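Local coordinates for protein citrate synthase (Metallosphaera sedula, PDB 6ABX) that probably catalyses the condensation of oxaloacetate with acetyl-CoA and water to give citrate and CoA in the tricarboxylic acid cycle, at residues 258-263 and 303-308; 18-23 and 177-182. All coordinates share one frame; numbering follows the deposited sequence.

Interaction 1. Residues 258-263 and 303-308. With FLC (citrate anion), chain C.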
loop_
_atom_site.group_PDB
_atom_site.type_symbol
_atom_site.label_atom_id
_atom_site.label_comp_id
_atom_site.label_asym_id
_atom_site.label_seq_id
_atom_site.Cartn_x
_atom_site.Cartn_y
_atom_site.Cartn_z
ATOM N N THR A 258 14.684 -23.637 -12.838
ATOM C CA THR A 258 14.782 -23.922 -14.221
ATOM C C THR A 258 14.143 -22.736 -14.959
ATOM O O THR A 258 13.807 -21.730 -14.331
ATOM C CB THR A 258 14.137 -25.275 -14.529
ATOM O OG1 THR A 258 14.566 -25.630 -15.849
ATOM C CG2 THR A 258 12.631 -25.226 -14.409
ATOM N N MET A 259 14.033 -22.849 -16.275
ATOM C CA MET A 259 13.421 -21.806 -17.137
ATOM C C MET A 259 12.065 -21.470 -16.521
ATOM O O MET A 259 11.338 -22.376 -16.168
ATOM C CB MET A 259 13.210 -22.342 -18.561
ATOM C CG MET A 259 12.556 -21.337 -19.516
ATOM S SD MET A 259 13.788 -20.463 -20.489
ATOM C CE MET A 259 12.785 -19.553 -21.662
ATOM N N ASP A 260 11.780 -20.181 -16.302
ATOM C CA ASP A 260 10.455 -19.760 -15.862
ATOM C C ASP A 260 9.447 -20.199 -16.920
ATOM O O ASP A 260 9.582 -19.903 -18.091
ATOM C CB ASP A 260 10.486 -18.255 -15.650
ATOM C CG ASP A 260 9.225 -17.544 -15.205
ATOM O OD1 ASP A 260 8.108 -18.081 -15.374
ATOM O OD2 ASP A 260 9.395 -16.462 -14.633
ATOM N N PRO A 261 8.345 -20.894 -16.573
ATOM C CA PRO A 261 7.403 -21.330 -17.604
ATOM C C PRO A 261 6.787 -20.161 -18.386
ATOM O O PRO A 261 6.475 -20.308 -19.578
ATOM C CB PRO A 261 6.285 -22.021 -16.809
ATOM C CG PRO A 261 6.474 -21.550 -15.383
ATOM C CD PRO A 261 7.963 -21.299 -15.220
ATOM N N ARG A 262 6.659 -19.010 -17.712
ATOM C CA ARG A 262 6.093 -17.821 -18.363
ATOM C C ARG A 262 7.066 -17.326 -19.433
ATOM O O ARG A 262 6.651 -16.871 -20.518
ATOM C CB ARG A 262 5.790 -16.744 -17.326
ATOM C CG ARG A 262 4.808 -17.157 -16.234
ATOM C CD ARG A 262 4.740 -16.175 -15.093
ATOM N NE ARG A 262 6.002 -16.149 -14.362
ATOM C CZ ARG A 262 6.268 -15.317 -13.365
ATOM N NH1 ARG A 262 7.506 -15.250 -12.886
ATOM N NH2 ARG A 262 5.334 -14.490 -12.923
ATOM N N ALA A 263 8.378 -17.442 -19.182
ATOM C CA ALA A 263 9.381 -17.082 -20.187
ATOM C C ALA A 263 9.337 -18.020 -21.402
ATOM O O ALA A 263 9.501 -17.592 -22.546
ATOM C CB ALA A 263 10.792 -17.079 -19.590
ATOM N N TYR A 303 18.412 -18.928 -14.441
ATOM C CA TYR A 303 17.748 -19.170 -15.748
ATOM C C TYR A 303 16.897 -17.964 -16.133
ATOM O O TYR A 303 16.650 -17.095 -15.297
ATOM C CB TYR A 303 16.854 -20.416 -15.710
ATOM C CG TYR A 303 17.596 -21.729 -15.791
ATOM C CD1 TYR A 303 17.867 -22.334 -17.010
ATOM C CD2 TYR A 303 18.028 -22.363 -14.638
ATOM C CE1 TYR A 303 18.547 -23.541 -17.080
ATOM C CE2 TYR A 303 18.730 -23.557 -14.691
ATOM C CZ TYR A 303 18.977 -24.157 -15.914
ATOM O OH TYR A 303 19.655 -25.345 -15.972
ATOM N N PRO A 304 16.455 -17.849 -17.389
ATOM C CA PRO A 304 15.654 -16.702 -17.795
ATOM C C PRO A 304 14.364 -16.674 -16.978
ATOM O O PRO A 304 13.716 -17.710 -16.799
ATOM C CB PRO A 304 15.387 -16.880 -19.271
ATOM C CG PRO A 304 16.410 -17.906 -19.703
ATOM C CD PRO A 304 16.674 -18.759 -18.505
ATOM N N ASN A 305 14.039 -15.469 -16.527
ATOM C CA ASN A 305 12.813 -15.113 -15.809
ATOM C C ASN A 305 11.795 -14.578 -16.832
ATOM O O ASN A 305 12.124 -14.253 -17.958
ATOM C CB ASN A 305 13.131 -14.015 -14.789
ATOM C CG ASN A 305 12.013 -13.800 -13.790
ATOM O OD1 ASN A 305 11.553 -14.761 -13.164
ATOM N ND2 ASN A 305 11.545 -12.567 -13.661
ATOM N N VAL A 306 10.550 -14.415 -16.393
ATOM C CA VAL A 306 9.511 -13.850 -17.278
ATOM C C VAL A 306 9.955 -12.502 -17.875
ATOM O O VAL A 306 9.653 -12.214 -19.038
ATOM C CB VAL A 306 8.194 -13.738 -16.478
ATOM C CG1 VAL A 306 8.323 -12.879 -15.225
ATOM C CG2 VAL A 306 7.040 -13.320 -17.359
ATOM N N ASP A 307 10.640 -11.669 -17.085
ATOM C CA ASP A 307 11.007 -10.364 -17.590
ATOM C C ASP A 307 12.216 -10.381 -18.534
ATOM O O ASP A 307 12.592 -9.304 -18.997
ATOM C CB ASP A 307 11.277 -9.315 -16.514
ATOM C CG ASP A 307 12.231 -9.707 -15.405
ATOM O OD1 ASP A 307 12.949 -10.693 -15.569
ATOM O OD2 ASP A 307 12.203 -9.000 -14.344
ATOM N N PHE A 308 12.762 -11.551 -18.908
ATOM C CA PHE A 308 13.703 -11.574 -19.995
ATOM C C PHE A 308 13.032 -11.183 -21.312
ATOM O O PHE A 308 13.625 -10.462 -22.141
ATOM C CB PHE A 308 14.334 -12.957 -20.076
ATOM C CG PHE A 308 15.496 -13.025 -21.028
ATOM C CD1 PHE A 308 16.730 -12.537 -20.640
ATOM C CD2 PHE A 308 15.337 -13.501 -22.315
ATOM C CE1 PHE A 308 17.822 -12.633 -21.495
ATOM C CE2 PHE A 308 16.420 -13.556 -23.188
ATOM C CZ PHE A 308 17.651 -13.078 -22.778
HETATM C CAC FLC C . 7.657 -13.108 -7.341
HETATM C CA FLC C . 8.249 -12.139 -8.317
HETATM C CB FLC C . 8.253 -12.245 -9.819
HETATM C CBC FLC C . 9.504 -12.272 -10.693
HETATM C CG FLC C . 7.267 -11.734 -10.633
HETATM C CGC FLC C . 5.948 -11.885 -10.007
HETATM O OA1 FLC C . 8.207 -12.887 -6.201
HETATM O OA2 FLC C . 6.658 -13.912 -7.586
HETATM O OB1 FLC C . 10.574 -11.768 -10.267
HETATM O OB2 FLC C . 9.474 -12.676 -11.892
HETATM O OG1 FLC C . 5.493 -11.313 -9.018
HETATM O OG2 FLC C . 5.336 -12.576 -10.717
HETATM O OHB FLC C . 7.885 -13.663 -10.008
HETATM O O HOH W 1 13.692 -18.803 -13.973
#
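Asp260 N donates to Pro304 O over 3.2 Å in a nearly straight bond (169°), joining the turn that leads into helix 261-270 to the irregular segment 303-308. Upstream of that bond, the Tyr303 ring offers one face to Thr258 CA, a CH-pi contact, and the sulfur of Met259, flexible and apolar, lies against Pro304 CG at 3.7 Å. A water bridges Thr258 O and Pro304 O.

Asp260 suits the N-cap because its short side chain, with CG anti to the backbone N (chi1 179°), brings OD1 back to the backbone N of Arg262. OD1 also accepts Arg262 NE in the guanidinium plane, while OD2 takes Arg262 NH1 at 2.8 Å. This side-on salt bridge fixes the rotation of the guanidinium. Val306 N reaches the same OD2 at 2.9 Å from above the carboxylate plane, and Val306 CG1 lies over one guanidinium face, 3.4 Å from NH1. Small Ala263 lets the helix come close to Asn305 O.

Arg262, thus aligned, gives NH2 to citrate OG2 at 2.9 Å; its NH1 bonds to OHB and OB2 are weak. Asn305 ND2 donates to citrate OB2 at 2.7 Å and to Asp307 OD1. The bound citrate, with His253 and Asp307 as predicted active-site residues, marks this as probably the citrate synthase active site, in which Asp260 is a second-shell residue orienting the oxaloacetate-binding Arg262.

Interaction 2. Residues 18-23 and 177-182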
loop_
_atom_site.group_PDB
_atom_site.type_symbol
_atom_site.label_atom_id
_atom_site.label_comp_id
_atom_site.label_asym_id
_atom_site.label_seq_id
_atom_site.Cartn_x
_atom_site.Cartn_y
_atom_site.Cartn_z
ATOM N N THR A 18 -3.095 -20.200 -6.920
ATOM C CA THR A 18 -1.925 -20.381 -7.734
ATOM C C THR A 18 -0.957 -21.327 -7.017
ATOM O O THR A 18 -0.759 -21.214 -5.798
ATOM C CB THR A 18 -1.246 -19.049 -8.036
ATOM O OG1 THR A 18 -2.221 -18.273 -8.740
ATOM C CG2 THR A 18 0.045 -19.237 -8.802
ATOM N N TYR A 19 -0.456 -22.300 -7.768
ATOM C CA TYR A 19 0.651 -23.142 -7.299
ATOM C C TYR A 19 1.846 -22.953 -8.218
ATOM O O TYR A 19 1.713 -23.143 -9.435
ATOM C CB TYR A 19 0.268 -24.622 -7.310
ATOM C CG TYR A 19 1.402 -25.523 -6.950
ATOM C CD1 TYR A 19 1.967 -25.445 -5.691
ATOM C CD2 TYR A 19 1.957 -26.386 -7.876
ATOM C CE1 TYR A 19 3.063 -26.207 -5.356
ATOM C CE2 TYR A 19 3.056 -27.170 -7.548
ATOM C CZ TYR A 19 3.571 -27.105 -6.267
ATOM O OH TYR A 19 4.674 -27.822 -5.920
ATOM N N ILE A 20 3.022 -22.692 -7.622
ATOM C CA ILE A 20 4.286 -22.629 -8.313
ATOM C C ILE A 20 5.101 -23.869 -7.976
ATOM O O ILE A 20 5.300 -24.126 -6.776
ATOM C CB ILE A 20 5.069 -21.366 -7.901
ATOM C CG1 ILE A 20 4.274 -20.088 -8.184
ATOM C CG2 ILE A 20 6.435 -21.369 -8.562
ATOM C CD1 ILE A 20 4.758 -18.878 -7.432
ATOM N N ASP A 21 5.521 -24.595 -9.008
ATOM C CA ASP A 21 6.481 -25.688 -8.886
ATOM C C ASP A 21 7.852 -25.168 -9.320
ATOM O O ASP A 21 8.131 -25.141 -10.507
ATOM C CB ASP A 21 6.034 -26.909 -9.683
ATOM C CG ASP A 21 6.808 -28.161 -9.315
ATOM O OD1 ASP A 21 8.020 -28.026 -8.953
ATOM O OD2 ASP A 21 6.206 -29.265 -9.432
ATOM N N GLY A 22 8.621 -24.666 -8.344
ATOM C CA GLY A 22 9.902 -24.026 -8.598
ATOM C C GLY A 22 10.912 -25.004 -9.182
ATOM O O GLY A 22 11.693 -24.693 -10.098
ATOM N N GLU A 23 10.844 -26.240 -8.702
ATOM C CA GLU A 23 11.777 -27.284 -9.115
ATOM C C GLU A 23 11.624 -27.624 -10.592
ATOM O O GLU A 23 12.607 -27.763 -11.312
ATOM C CB GLU A 23 11.527 -28.552 -8.293
ATOM C CG GLU A 23 12.166 -28.524 -6.931
ATOM C CD GLU A 23 13.649 -28.823 -6.989
ATOM O OE1 GLU A 23 14.421 -28.055 -6.392
ATOM O OE2 GLU A 23 14.022 -29.809 -7.656
ATOM N N MET A 177 -1.129 -12.636 -14.452
ATOM C CA MET A 177 -2.291 -12.372 -13.639
ATOM C C MET A 177 -2.039 -12.754 -12.179
ATOM O O MET A 177 -2.544 -12.035 -11.316
ATOM C CB MET A 177 -3.494 -13.138 -14.150
ATOM C CG MET A 177 -4.077 -12.455 -15.372
ATOM S SD MET A 177 -5.474 -13.431 -16.011
ATOM C CE MET A 177 -6.035 -12.366 -17.330
ATOM N N ASP A 178 -1.242 -13.798 -11.918
ATOM C CA ASP A 178 -0.972 -14.114 -10.529
ATOM C C ASP A 178 0.342 -14.877 -10.391
ATOM O O ASP A 178 0.700 -15.629 -11.274
ATOM C CB ASP A 178 -2.050 -14.972 -9.857
ATOM C CG ASP A 178 -1.944 -14.905 -8.334
ATOM O OD1 ASP A 178 -2.052 -13.776 -7.796
ATOM O OD2 ASP A 178 -1.635 -15.951 -7.702
ATOM N N HIS A 179 0.969 -14.730 -9.205
ATOM C CA HIS A 179 2.163 -15.544 -8.951
ATOM C C HIS A 179 2.270 -15.849 -7.451
ATOM O O HIS A 179 3.337 -15.713 -6.899
ATOM C CB HIS A 179 3.396 -14.915 -9.549
ATOM C CG HIS A 179 4.418 -15.905 -9.977
ATOM N ND1 HIS A 179 5.698 -15.926 -9.448
ATOM C CD2 HIS A 179 4.314 -16.985 -10.798
ATOM C CE1 HIS A 179 6.376 -16.937 -9.988
ATOM N NE2 HIS A 179 5.555 -17.599 -10.860
ATOM N N GLU A 180 1.130 -16.135 -6.816
ATOM C CA GLU A 180 1.117 -16.557 -5.404
ATOM C C GLU A 180 1.634 -15.330 -4.594
ATOM O O GLU A 180 1.206 -14.150 -4.765
ATOM C CB GLU A 180 1.843 -17.926 -5.358
ATOM C CG GLU A 180 1.264 -18.973 -4.365
ATOM C CD GLU A 180 1.832 -20.402 -4.261
ATOM O OE1 GLU A 180 2.603 -20.835 -5.152
ATOM O OE2 GLU A 180 1.470 -21.157 -3.261
ATOM N N MET A 181 2.612 -15.510 -3.714
ATOM C CA MET A 181 2.832 -14.577 -2.642
ATOM C C MET A 181 4.001 -13.539 -2.734
ATOM O O MET A 181 4.707 -13.260 -1.798
ATOM C CB MET A 181 3.166 -15.429 -1.430
ATOM C CG MET A 181 3.108 -14.635 -0.281
ATOM S SD MET A 181 1.848 -13.374 -0.382
ATOM C CE MET A 181 0.320 -14.368 -0.472
ATOM N N ASN A 182 4.088 -12.781 -3.751
ATOM C CA ASN A 182 5.220 -11.916 -3.889
ATOM C C ASN A 182 5.011 -10.680 -2.978
ATOM O O ASN A 182 3.937 -10.516 -2.357
ATOM C CB ASN A 182 5.270 -11.572 -5.368
ATOM C CG ASN A 182 3.897 -11.337 -5.942
ATOM O OD1 ASN A 182 3.265 -10.312 -5.708
ATOM N ND2 ASN A 182 3.354 -12.331 -6.644
#
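Asp178 OD2 takes the hydroxyl of Thr18 at 2.6 Å, near the anti side of the carboxylate, and Glu180 N at 2.9 Å from the opposite face of its plane. The second bond closes an Asx turn, a role aspartate fills well with its short, accepting side chain; His339 NE2 is a further partner of OD2. Next, His179 lays one ring face beneath Ile20 CD1, which stands over the centre of the imidazole, 3.6 Å from the centroid in a CH-pi contact. The methyl covers that face without competing for the ring nitrogens: ND1 bonds to citrate and NE2 to Tyr256 OH. Glu180, extended beyond CG, is long enough to reach across to the backbone of strand 18-21, where OE1 accepts from Ile20 N at 3.1 Å, bent to 139°, on its syn side but 30° out of the carboxylate plane. Asn182 ends the loop as N-cap of helix 183-192, and its ND2 donates weakly back to His179 O.

The loop therefore bridges helices 163-174 and 183-192 beside strand 18-21, outermost within this chain in the small antiparallel sheet. Leu27 of strand 26-29 touches His179, Arg332 of helix 324-343 flanks it, and Ala354 of the second subunit packs on Glu180.

Along the chain both segments of interaction 2 come before those of interaction 1, yet their centres lie only 13 Å apart and they meet directly: Arg262 NH2 packs against His179 CG at 3.4 Å. Both place loop segments next to helix starts, 261-270 in interaction 1 and 183-192 in interaction 2, and Leu27 of strand 26-29 touches Arg262 as well as His179. The two contacts thus bring distant parts of a mostly helical chain around one citrate, with Arg262 and Asn305 from interaction 1 and His179 from interaction 2. Arg332 of the same chain and Arg351 of the second subunit also bond the ligand, making the pocket a shared product of the fold and the dimer.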